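PDB 6HP2: putative polyketide synthase from Brevibacillus brevis, which probably takes part in making the antibiotic polyketide bacillaene, this piece being its O-methyltransferase domain, which binds S-adenosyl-L-homocysteine. Local coordinates for residues C89-S94 / Y164-G169; F102-G107 / A148-K153; D109-A114 / K142-R147; G181-I186 / Q222-L227. All coordinates share one frame; numbering follows the deposited sequence.

In the fold
All four contacts belong to a Rossmann-like methyltransferase domain built round a mixed sheet. Contact 1 joins strand 164-170 to the loop that follows helix 70-88. Nested inside it along the chain is contact 2, at the glycine-rich loop and edge strand 148-152, and inside that lies contact 3, whose centre is about 11 Å from that of contact 2. Contact 4 comes later, pairing helices 179-188 and 221-230; its centre is about 29 Å from that of contact 3, and the two do not touch. F102 of contact 2 links contacts 1 and 4, its N probably hydrogen-bonded to V168 O and its ring packing on L182 and I186. The S-adenosyl-L-homocysteine site sits at contact 2.

Contact 1 (C89-S94 / Y164-G169); sequences CKENFS and YDMIVG
M166 leaves strand 164-170 with CG anti to the backbone N (chi1 -178°), runs on extended, and then bends at chi3 (-66°), which turns CE between E91 and F93. On the other side the E91 chain is bent at chi2 and offers its CB and CG to that methyl. The strand is a central one of the Rossmann-like sheet of the methyltransferase, and 89-94 is the loop that brings the chain from helix 70-88 to the neighbouring strand 98-101. M166 CE lies 3.5 Å from E91 CB and the same distance from E91 CG, so the aliphatic part of the glutamate does the packing while its carboxylate serves elsewhere: OE1 is hydrogen-bonded to T195. F93 adds a Met-aromatic contact, the M166 SD standing 5.1 Å from the ring centroid and 42° off the normal, hence oblique. F88 of helix 70-88 also touches M166, and Y117 stacks on F93; M166, E91 and F93 are all buried. Of the methionine, it is CE that comes over one face of the F93 ring, displaced toward the rim, with F93 CZ its closest ring atom at 4.2 Å.

Contact 2 (F102-G107 / A148-K153); sequences FGCGHG and AKIFNK. With SAH (S-adenosyl-L-homocysteine), chain B.
Apolar contact comes first: C104 and I150 meet through SG and the gamma-branch methyl CG2, with C104 SG 3.7 Å from I150 CG2. The cysteine sulfur sits between the backbone N and the carbonyl carbon (chi1 60°), and this swings it out toward edge strand 148-152. The other arm of the isoleucine, ending in CD1, lies against the backbone of G107, its CD1 3.7 Å from G107 CA. The two branches of I150 thus touch the first and last residues of the turn, C104 and G107, and I139 of helix 129-141 and T126 of strand 121-126 also touch it.

Hydrogen bonding shapes the loop itself. G107 N donates to C104 O at 2.8 Å, closing a type II' turn with G105, at positive phi (58°), as its second residue. This is the glycine-rich loop after the first strand of a Rossmann-like methyltransferase, and G107 forms the N-cap of helix 108-116.

Ligand contacts use the loop backbone. The amino nitrogen N of SAH donates to G103 O at 2.9 Å, and G105 N gives a weak bond to the ribose O3'. F102 O and K153 O approach the adenine at its C2, each 3.4 Å from that atom. S155 OG bonds F102 O, while T126, which packs on C104, holds SAH through OG1.

Contact 3 (D109-A114 / K142-R147); sequences DVIQIA and KNLGAR
K142 lays its aliphatic chain across I111 at the point where helix 129-141 ends, and K142 CE comes 3.5 Å from I111 CG2. The two side chains run at about a right angle, and the lysine bends at chi3 and chi4; its NZ makes a long, weak ion pair with E115. N143 then breaks the helix at positive phi in a Schellman motif, turning the chain toward the next strand. L144 follows, pointing back at helix 108-116: its CD1 packs 3.9 Å from I111 CG2 and equally close to I111 O. I139 touches both L144 and I111. R147 closes the segment just before strand 148-152. A bend at chi3 (-63°) brings its guanidinium round to the backbone of A114, near the C-terminal end of helix 108-116. Two nitrogens grip one oxygen end-on: NH1 donates to A114 O at 2.8 Å with an angle of 151°, and NH2 donates to A114 O at 3.1 Å with 138°. That oxygen lies close to the guanidinium plane, at its edge, while both donors come from the same face of the carbonyl plane. NH1 also donates to I120 O. A positive group near the end of a helix should suit the partial negative charge gathered there, so the paired grip on A114 O is consistent with an electrostatic as well as a geometric tie between helix 108-116 and this connecting loop.

Contact 4 (G181-I186 / Q222-L227); sequences GLFQNI and QEWIEL
F183 reaches from helix 179-188 toward W224 and L227 on helix 221-230, and its ring atoms divide the two between them. CB points at the facing helix; chi1 of -82°, with CG anti to the carbonyl carbon, sets the ring between the helices. CD1 and CE1, on one edge of the ring, lie nearest the CD1 of I186, one turn on in the same helix, which rests 3.8 Å above the ring plane and offset toward the rim. CD2, on the other edge, meets L227, its methyl CD2 3.8 Å from F183 CD2 and the leucine CG 4.1 Å from the same ring atom. CE2 continues along that leucine methyl, at 3.9 Å from L227 CD2. Both helices lie against the same face of the Rossmann-like sheet: L198 of strand 194-203 touches F183, and D200 and I202 of that strand touch W224. Because W224 and L227 stand three residues apart, they present neighbouring side chains on one flank of helix 221-230, and each runs at about a right angle to F183. W224 NE1 is hydrogen-bonded to Y201 O, which holds the indole in place, and its ring also meets that of F289. At the tip, F183 CZ meets the six-membered part of the indole, 3.9 Å from W224 CZ3, each atom coming to the other ring at a slant, with the ring planes close to perpendicular.

Contact 1 (C89-S94 / Y164-G169)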
# COMPACT_ATOMS: atom_id res chain seq x y z
N CYS A 89 2.07 -12.09 4.04
CA CYS A 89 2.57 -13.46 4.27
C CYS A 89 2.26 -14.04 5.65
O CYS A 89 2.65 -15.20 5.91
CB CYS A 89 4.08 -13.53 4.04
SG CYS A 89 5.08 -12.78 5.35
N LYS A 90 1.56 -13.29 6.52
CA LYS A 90 1.10 -13.83 7.81
C LYS A 90 -0.40 -14.14 7.79
O LYS A 90 -0.93 -14.55 8.78
CB LYS A 90 1.37 -12.86 8.98
CG LYS A 90 2.84 -12.53 9.16
CD LYS A 90 3.65 -13.71 9.59
CE LYS A 90 5.15 -13.32 9.78
NZ LYS A 90 5.36 -12.29 10.83
N GLU A 91 -1.10 -13.91 6.70
CA GLU A 91 -2.54 -14.08 6.64
C GLU A 91 -2.88 -15.50 6.23
O GLU A 91 -2.12 -16.15 5.50
CB GLU A 91 -3.12 -13.08 5.64
CG GLU A 91 -2.62 -11.67 5.92
CD GLU A 91 -2.71 -11.27 7.41
OE1 GLU A 91 -3.82 -11.45 7.99
OE2 GLU A 91 -1.67 -10.79 7.99
N ASN A 92 -3.98 -15.99 6.75
CA ASN A 92 -4.54 -17.30 6.40
C ASN A 92 -5.75 -17.03 5.51
O ASN A 92 -6.82 -16.64 6.00
CB ASN A 92 -4.94 -18.09 7.64
CG ASN A 92 -5.54 -19.42 7.30
OD1 ASN A 92 -5.91 -19.63 6.19
ND2 ASN A 92 -5.65 -20.32 8.28
N PHE A 93 -5.57 -17.20 4.19
CA PHE A 93 -6.66 -16.86 3.28
C PHE A 93 -7.75 -17.92 3.31
O PHE A 93 -8.87 -17.67 2.84
CB PHE A 93 -6.15 -16.69 1.86
CG PHE A 93 -5.48 -15.41 1.62
CD1 PHE A 93 -4.15 -15.23 1.99
CD2 PHE A 93 -6.13 -14.37 0.98
CE1 PHE A 93 -3.51 -14.04 1.77
CE2 PHE A 93 -5.46 -13.17 0.76
CZ PHE A 93 -4.16 -13.01 1.15
N SER A 94 -7.46 -19.09 3.87
CA SER A 94 -8.53 -20.08 4.04
C SER A 94 -9.56 -19.62 5.05
O SER A 94 -10.75 -19.95 4.92
CB SER A 94 -7.93 -21.43 4.44
OG SER A 94 -8.94 -22.37 4.74
N TYR A 164 -15.57 -7.07 7.07
CA TYR A 164 -14.43 -7.69 6.39
C TYR A 164 -13.48 -8.39 7.36
O TYR A 164 -13.21 -7.90 8.44
CB TYR A 164 -13.65 -6.67 5.55
CG TYR A 164 -14.55 -5.97 4.56
CD1 TYR A 164 -14.86 -6.55 3.35
CD2 TYR A 164 -15.16 -4.74 4.89
CE1 TYR A 164 -15.73 -5.92 2.45
CE2 TYR A 164 -16.02 -4.08 3.95
CZ TYR A 164 -16.29 -4.68 2.78
OH TYR A 164 -17.17 -4.05 1.90
N ASP A 165 -12.91 -9.50 6.91
CA ASP A 165 -11.85 -10.16 7.64
C ASP A 165 -10.50 -9.52 7.37
O ASP A 165 -9.59 -9.63 8.18
CB ASP A 165 -11.84 -11.63 7.24
CG ASP A 165 -13.19 -12.26 7.39
OD1 ASP A 165 -13.73 -12.20 8.52
OD2 ASP A 165 -13.75 -12.75 6.34
N MET A 166 -10.34 -8.89 6.21
CA MET A 166 -9.09 -8.23 5.88
C MET A 166 -9.40 -6.94 5.16
O MET A 166 -10.24 -6.93 4.25
CB MET A 166 -8.26 -9.17 5.00
CG MET A 166 -6.89 -8.61 4.64
SD MET A 166 -6.05 -9.75 3.48
CE MET A 166 -5.84 -11.16 4.53
N ILE A 167 -8.72 -5.85 5.57
CA ILE A 167 -8.89 -4.56 4.95
C ILE A 167 -7.50 -4.08 4.52
O ILE A 167 -6.55 -4.10 5.32
CB ILE A 167 -9.56 -3.55 5.90
CG1 ILE A 167 -10.94 -4.01 6.24
CG2 ILE A 167 -9.57 -2.14 5.27
CD1 ILE A 167 -11.81 -3.11 7.14
N VAL A 168 -7.38 -3.67 3.26
CA VAL A 168 -6.09 -3.47 2.62
C VAL A 168 -6.04 -2.03 2.13
O VAL A 168 -6.97 -1.58 1.43
CB VAL A 168 -5.89 -4.47 1.47
CG1 VAL A 168 -4.58 -4.15 0.75
CG2 VAL A 168 -5.88 -5.85 1.99
N GLY A 169 -4.98 -1.31 2.52
CA GLY A 169 -4.73 0.02 1.94
C GLY A 169 -3.28 0.20 1.53
O GLY A 169 -2.43 0.55 2.37

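Contact 2 (F102-G107 / A148-K153)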
# COMPACT_ATOMS: atom_id res chain seq x y z
N PHE A 102 -9.42 -0.39 0.23
CA PHE A 102 -10.10 0.90 0.33
C PHE A 102 -9.49 2.00 -0.56
O PHE A 102 -9.92 3.15 -0.46
CB PHE A 102 -10.23 1.38 1.76
CG PHE A 102 -8.95 1.61 2.48
CD1 PHE A 102 -8.31 2.84 2.39
CD2 PHE A 102 -8.49 0.67 3.40
CE1 PHE A 102 -7.16 3.14 3.13
CE2 PHE A 102 -7.36 0.95 4.19
CZ PHE A 102 -6.66 2.20 4.04
N GLY A 103 -8.53 1.66 -1.40
CA GLY A 103 -8.01 2.55 -2.47
C GLY A 103 -7.42 1.65 -3.54
O GLY A 103 -6.19 1.44 -3.61
N CYS A 104 -8.28 1.08 -4.40
CA CYS A 104 -7.86 -0.14 -5.08
C CYS A 104 -7.19 0.08 -6.46
O CYS A 104 -6.91 -0.92 -7.14
CB CYS A 104 -9.08 -1.06 -5.24
SG CYS A 104 -10.48 -0.29 -6.22
N GLY A 105 -6.81 1.30 -6.83
CA GLY A 105 -6.06 1.48 -8.06
C GLY A 105 -6.85 0.93 -9.27
O GLY A 105 -8.02 1.20 -9.45
N HIS A 106 -6.18 0.13 -10.07
CA HIS A 106 -6.82 -0.54 -11.20
C HIS A 106 -7.48 -1.85 -10.82
O HIS A 106 -7.79 -2.64 -11.73
CB HIS A 106 -5.80 -0.82 -12.28
CG HIS A 106 -5.25 0.43 -12.93
ND1 HIS A 106 -4.04 0.46 -13.59
CD2 HIS A 106 -5.73 1.70 -12.97
CE1 HIS A 106 -3.79 1.68 -14.02
NE2 HIS A 106 -4.81 2.46 -13.67
N GLY A 107 -7.63 -2.14 -9.52
CA GLY A 107 -8.35 -3.34 -9.07
C GLY A 107 -7.57 -4.62 -9.05
O GLY A 107 -8.15 -5.71 -8.80
N ALA A 148 -16.39 -10.20 -6.99
CA ALA A 148 -15.52 -9.01 -6.91
C ALA A 148 -16.29 -7.84 -7.47
O ALA A 148 -16.99 -8.00 -8.48
CB ALA A 148 -14.26 -9.21 -7.70
N LYS A 149 -16.21 -6.70 -6.77
CA LYS A 149 -16.94 -5.52 -7.21
C LYS A 149 -16.16 -4.29 -6.76
O LYS A 149 -15.68 -4.23 -5.61
CB LYS A 149 -18.36 -5.48 -6.66
CG LYS A 149 -19.21 -4.37 -7.29
CD LYS A 149 -20.63 -4.38 -6.75
CE LYS A 149 -21.52 -3.39 -7.50
NZ LYS A 149 -22.95 -3.48 -7.08
N ILE A 150 -16.07 -3.29 -7.64
CA ILE A 150 -15.37 -2.05 -7.31
C ILE A 150 -16.34 -0.89 -7.35
O ILE A 150 -17.17 -0.79 -8.27
CB ILE A 150 -14.19 -1.81 -8.27
CG1 ILE A 150 -13.13 -2.88 -7.98
CG2 ILE A 150 -13.64 -0.40 -8.08
CD1 ILE A 150 -12.08 -3.02 -9.08
N PHE A 151 -16.25 -0.01 -6.37
CA PHE A 151 -17.16 1.13 -6.22
C PHE A 151 -16.37 2.44 -6.37
O PHE A 151 -15.27 2.55 -5.86
CB PHE A 151 -17.86 1.15 -4.84
CG PHE A 151 -18.55 -0.13 -4.48
CD1 PHE A 151 -17.87 -1.12 -3.82
CD2 PHE A 151 -19.88 -0.30 -4.76
CE1 PHE A 151 -18.49 -2.31 -3.47
CE2 PHE A 151 -20.54 -1.49 -4.41
CZ PHE A 151 -19.83 -2.49 -3.74
N ASN A 152 -16.92 3.41 -7.09
CA ASN A 152 -16.33 4.75 -7.24
C ASN A 152 -16.80 5.56 -6.03
O ASN A 152 -17.84 6.20 -6.07
CB ASN A 152 -16.79 5.40 -8.55
CG ASN A 152 -16.15 6.77 -8.73
OD1 ASN A 152 -15.07 7.09 -8.13
ND2 ASN A 152 -16.79 7.58 -9.42
N LYS A 153 -16.10 5.45 -4.91
CA LYS A 153 -16.55 6.03 -3.66
C LYS A 153 -15.34 6.54 -2.88
O LYS A 153 -14.20 6.13 -3.12
CB LYS A 153 -17.29 5.01 -2.77
CG LYS A 153 -18.67 4.56 -3.30
CD LYS A 153 -19.63 5.68 -3.49
CE LYS A 153 -20.95 5.18 -4.09
NZ LYS A 153 -21.86 6.30 -4.45
N SAH B . -3.61 0.26 -3.98
CA SAH B . -3.44 0.42 -5.42
CB SAH B . -3.50 1.88 -5.85
CG SAH B . -2.65 2.84 -5.04
SD SAH B . -2.65 4.50 -5.78
C SAH B . -2.13 -0.22 -5.81
O SAH B . -1.77 -0.24 -6.99
OXT SAH B . -1.43 -0.73 -4.94
C5' SAH B . -3.77 5.29 -4.61
C4' SAH B . -5.21 4.79 -4.74
O4' SAH B . -5.99 5.36 -3.67
C3' SAH B . -5.89 5.33 -6.04
O3' SAH B . -6.63 4.22 -6.56
C2' SAH B . -6.83 6.45 -5.60
O2' SAH B . -7.97 6.62 -6.39
C1' SAH B . -7.18 5.94 -4.18
N9 SAH B . -7.69 6.95 -3.25
C8 SAH B . -7.10 8.11 -2.84
N7 SAH B . -7.96 8.72 -2.03
C5 SAH B . -9.06 7.94 -1.87
C6 SAH B . -10.25 8.07 -1.16
N6 SAH B . -10.53 9.10 -0.36
N1 SAH B . -11.16 7.06 -1.22
C2 SAH B . -10.97 5.97 -2.04
N3 SAH B . -9.81 5.87 -2.76
C4 SAH B . -8.91 6.85 -2.71

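Contact 3 (D109-A114 / K142-R147)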
# COMPACT_ATOMS: atom_id res chain seq x y z
N ASP A 109 -5.39 -6.18 -7.00
CA ASP A 109 -5.49 -7.07 -5.83
C ASP A 109 -6.93 -7.55 -5.60
O ASP A 109 -7.16 -8.71 -5.24
CB ASP A 109 -4.98 -6.39 -4.54
CG ASP A 109 -3.48 -6.17 -4.57
OD1 ASP A 109 -2.72 -7.10 -4.90
OD2 ASP A 109 -3.04 -5.03 -4.33
N VAL A 110 -7.90 -6.67 -5.79
CA VAL A 110 -9.29 -7.10 -5.75
C VAL A 110 -9.53 -8.30 -6.65
O VAL A 110 -10.18 -9.30 -6.26
CB VAL A 110 -10.23 -5.94 -6.10
CG1 VAL A 110 -11.63 -6.44 -6.45
CG2 VAL A 110 -10.31 -4.97 -4.96
N ILE A 111 -8.97 -8.25 -7.85
CA ILE A 111 -9.15 -9.26 -8.86
C ILE A 111 -8.32 -10.48 -8.57
O ILE A 111 -8.81 -11.61 -8.67
CB ILE A 111 -8.80 -8.69 -10.26
CG1 ILE A 111 -9.92 -7.80 -10.74
CG2 ILE A 111 -8.48 -9.82 -11.24
CD1 ILE A 111 -9.46 -6.84 -11.83
N GLN A 112 -7.02 -10.29 -8.31
CA GLN A 112 -6.13 -11.44 -8.15
C GLN A 112 -6.47 -12.26 -6.89
O GLN A 112 -6.32 -13.50 -6.90
CB GLN A 112 -4.67 -11.02 -8.10
CG GLN A 112 -4.09 -10.56 -9.48
CD GLN A 112 -2.63 -10.08 -9.36
OE1 GLN A 112 -2.08 -9.92 -8.25
NE2 GLN A 112 -2.03 -9.83 -10.48
N ILE A 113 -6.89 -11.60 -5.79
CA ILE A 113 -7.28 -12.36 -4.59
C ILE A 113 -8.50 -13.23 -4.90
O ILE A 113 -8.58 -14.40 -4.50
CB ILE A 113 -7.55 -11.44 -3.39
CG1 ILE A 113 -6.27 -10.79 -2.91
CG2 ILE A 113 -8.23 -12.23 -2.25
CD1 ILE A 113 -6.50 -9.68 -1.94
N ALA A 114 -9.48 -12.65 -5.58
CA ALA A 114 -10.69 -13.40 -5.93
C ALA A 114 -10.38 -14.54 -6.88
O ALA A 114 -10.98 -15.63 -6.79
CB ALA A 114 -11.72 -12.46 -6.55
N LYS A 142 -12.92 -11.22 -16.85
CA LYS A 142 -12.48 -12.45 -16.19
C LYS A 142 -13.64 -13.22 -15.56
O LYS A 142 -13.42 -14.23 -14.88
CB LYS A 142 -11.39 -12.11 -15.13
CG LYS A 142 -10.12 -11.59 -15.83
CD LYS A 142 -9.25 -10.74 -14.97
CE LYS A 142 -8.20 -11.57 -14.27
NZ LYS A 142 -7.23 -12.21 -15.19
N ASN A 143 -14.87 -12.75 -15.75
CA ASN A 143 -16.05 -13.47 -15.24
C ASN A 143 -15.99 -13.62 -13.72
O ASN A 143 -16.30 -14.68 -13.18
CB ASN A 143 -16.16 -14.83 -15.91
CG ASN A 143 -17.54 -15.38 -15.86
OD1 ASN A 143 -18.50 -14.68 -15.53
ND2 ASN A 143 -17.67 -16.66 -16.20
N LEU A 144 -15.62 -12.55 -13.02
CA LEU A 144 -15.51 -12.57 -11.56
C LEU A 144 -16.59 -11.74 -10.88
O LEU A 144 -16.50 -11.50 -9.67
CB LEU A 144 -14.13 -12.06 -11.11
CG LEU A 144 -12.93 -12.91 -11.49
CD1 LEU A 144 -11.67 -12.06 -11.33
CD2 LEU A 144 -12.87 -14.18 -10.64
N GLY A 145 -17.59 -11.28 -11.62
CA GLY A 145 -18.56 -10.33 -11.10
C GLY A 145 -19.36 -10.79 -9.90
O GLY A 145 -19.87 -9.94 -9.16
N ALA A 146 -19.54 -12.09 -9.71
CA ALA A 146 -20.31 -12.57 -8.58
C ALA A 146 -19.53 -12.50 -7.28
O ALA A 146 -20.11 -12.65 -6.20
CB ALA A 146 -20.78 -14.03 -8.78
N ARG A 147 -18.23 -12.26 -7.36
CA ARG A 147 -17.42 -12.23 -6.13
C ARG A 147 -16.52 -11.02 -5.98
O ARG A 147 -15.92 -10.84 -4.92
CB ARG A 147 -16.56 -13.48 -6.06
CG ARG A 147 -17.37 -14.73 -5.82
CD ARG A 147 -16.48 -15.92 -5.62
NE ARG A 147 -15.66 -16.23 -6.80
CZ ARG A 147 -14.36 -15.99 -6.91
NH1 ARG A 147 -13.67 -15.43 -5.89
NH2 ARG A 147 -13.73 -16.38 -8.02

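Contact 4 (G181-I186 / Q222-L227)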
# COMPACT_ATOMS: atom_id res chain seq x y z
N GLY A 181 -12.19 10.13 9.73
CA GLY A 181 -13.26 9.56 8.93
C GLY A 181 -12.87 8.20 8.40
O GLY A 181 -13.60 7.23 8.55
N LEU A 182 -11.70 8.13 7.78
CA LEU A 182 -11.22 6.90 7.19
C LEU A 182 -11.11 5.78 8.22
O LEU A 182 -11.60 4.67 8.00
CB LEU A 182 -9.87 7.15 6.54
CG LEU A 182 -9.16 5.94 5.98
CD1 LEU A 182 -9.94 5.28 4.85
CD2 LEU A 182 -7.77 6.39 5.58
N PHE A 183 -10.46 6.04 9.35
CA PHE A 183 -10.23 4.93 10.29
C PHE A 183 -11.45 4.61 11.12
O PHE A 183 -11.58 3.49 11.60
CB PHE A 183 -8.97 5.21 11.15
CG PHE A 183 -7.71 4.84 10.41
CD1 PHE A 183 -7.20 3.57 10.50
CD2 PHE A 183 -7.03 5.77 9.58
CE1 PHE A 183 -6.07 3.22 9.79
CE2 PHE A 183 -5.89 5.38 8.84
CZ PHE A 183 -5.42 4.14 8.97
N GLN A 184 -12.39 5.54 11.25
CA GLN A 184 -13.71 5.17 11.75
C GLN A 184 -14.34 4.15 10.82
O GLN A 184 -14.86 3.12 11.28
CB GLN A 184 -14.59 6.41 11.88
CG GLN A 184 -16.01 6.14 12.27
CD GLN A 184 -16.13 5.69 13.71
OE1 GLN A 184 -15.18 5.79 14.47
NE2 GLN A 184 -17.27 5.18 14.06
N ASN A 185 -14.27 4.41 9.52
CA ASN A 185 -14.82 3.54 8.50
C ASN A 185 -14.16 2.17 8.55
O ASN A 185 -14.84 1.14 8.57
CB ASN A 185 -14.67 4.20 7.11
CG ASN A 185 -15.74 3.77 6.10
OD1 ASN A 185 -16.66 3.00 6.41
ND2 ASN A 185 -15.63 4.29 4.89
N ILE A 186 -12.85 2.16 8.63
CA ILE A 186 -12.10 0.90 8.64
C ILE A 186 -12.45 0.08 9.88
O ILE A 186 -12.82 -1.11 9.79
CB ILE A 186 -10.60 1.18 8.58
CG1 ILE A 186 -10.21 1.76 7.22
CG2 ILE A 186 -9.74 -0.09 9.00
CD1 ILE A 186 -8.78 2.23 7.18
N GLN A 222 3.87 10.02 16.44
CA GLN A 222 2.94 10.17 17.53
C GLN A 222 1.51 10.21 17.03
O GLN A 222 0.61 9.68 17.69
CB GLN A 222 3.30 11.44 18.34
CG GLN A 222 2.46 11.58 19.59
CD GLN A 222 2.67 10.42 20.60
OE1 GLN A 222 3.77 9.86 20.72
NE2 GLN A 222 1.61 10.06 21.31
N GLU A 223 1.27 10.86 15.89
CA GLU A 223 -0.09 10.92 15.37
C GLU A 223 -0.57 9.54 14.93
O GLU A 223 -1.75 9.22 15.08
CB GLU A 223 -0.17 11.95 14.19
CG GLU A 223 -0.04 13.37 14.62
CD GLU A 223 0.02 14.36 13.44
OE1 GLU A 223 0.52 13.98 12.37
OE2 GLU A 223 -0.45 15.49 13.61
N TRP A 224 0.31 8.70 14.38
CA TRP A 224 -0.08 7.35 13.99
C TRP A 224 -0.43 6.50 15.20
O TRP A 224 -1.43 5.77 15.20
CB TRP A 224 1.07 6.69 13.21
CG TRP A 224 1.01 6.88 11.75
CD1 TRP A 224 1.88 7.57 10.98
CD2 TRP A 224 0.11 6.22 10.84
NE1 TRP A 224 1.56 7.42 9.65
CE2 TRP A 224 0.47 6.61 9.54
CE3 TRP A 224 -0.98 5.37 11.03
CZ2 TRP A 224 -0.24 6.20 8.40
CZ3 TRP A 224 -1.69 4.94 9.87
CH2 TRP A 224 -1.29 5.35 8.59
N ILE A 225 0.36 6.62 16.26
CA ILE A 225 0.09 5.92 17.50
C ILE A 225 -1.32 6.22 17.99
O ILE A 225 -2.10 5.32 18.35
CB ILE A 225 1.15 6.32 18.55
CG1 ILE A 225 2.50 5.73 18.16
CG2 ILE A 225 0.66 5.94 20.01
CD1 ILE A 225 3.66 6.29 19.06
N GLU A 226 -1.64 7.50 18.07
CA GLU A 226 -2.92 7.96 18.60
C GLU A 226 -4.09 7.74 17.63
O GLU A 226 -5.21 7.43 18.08
CB GLU A 226 -2.80 9.43 18.97
CG GLU A 226 -1.85 9.64 20.16
CD GLU A 226 -1.49 11.12 20.41
OE1 GLU A 226 -2.01 12.04 19.72
OE2 GLU A 226 -0.62 11.35 21.25
N LEU A 227 -3.84 7.91 16.34
CA LEU A 227 -4.88 7.69 15.35
C LEU A 227 -5.34 6.23 15.38
O LEU A 227 -6.54 5.94 15.42
CB LEU A 227 -4.37 8.05 13.96
CG LEU A 227 -5.26 7.70 12.75
CD1 LEU A 227 -6.55 8.51 12.85
CD2 LEU A 227 -4.53 7.99 11.45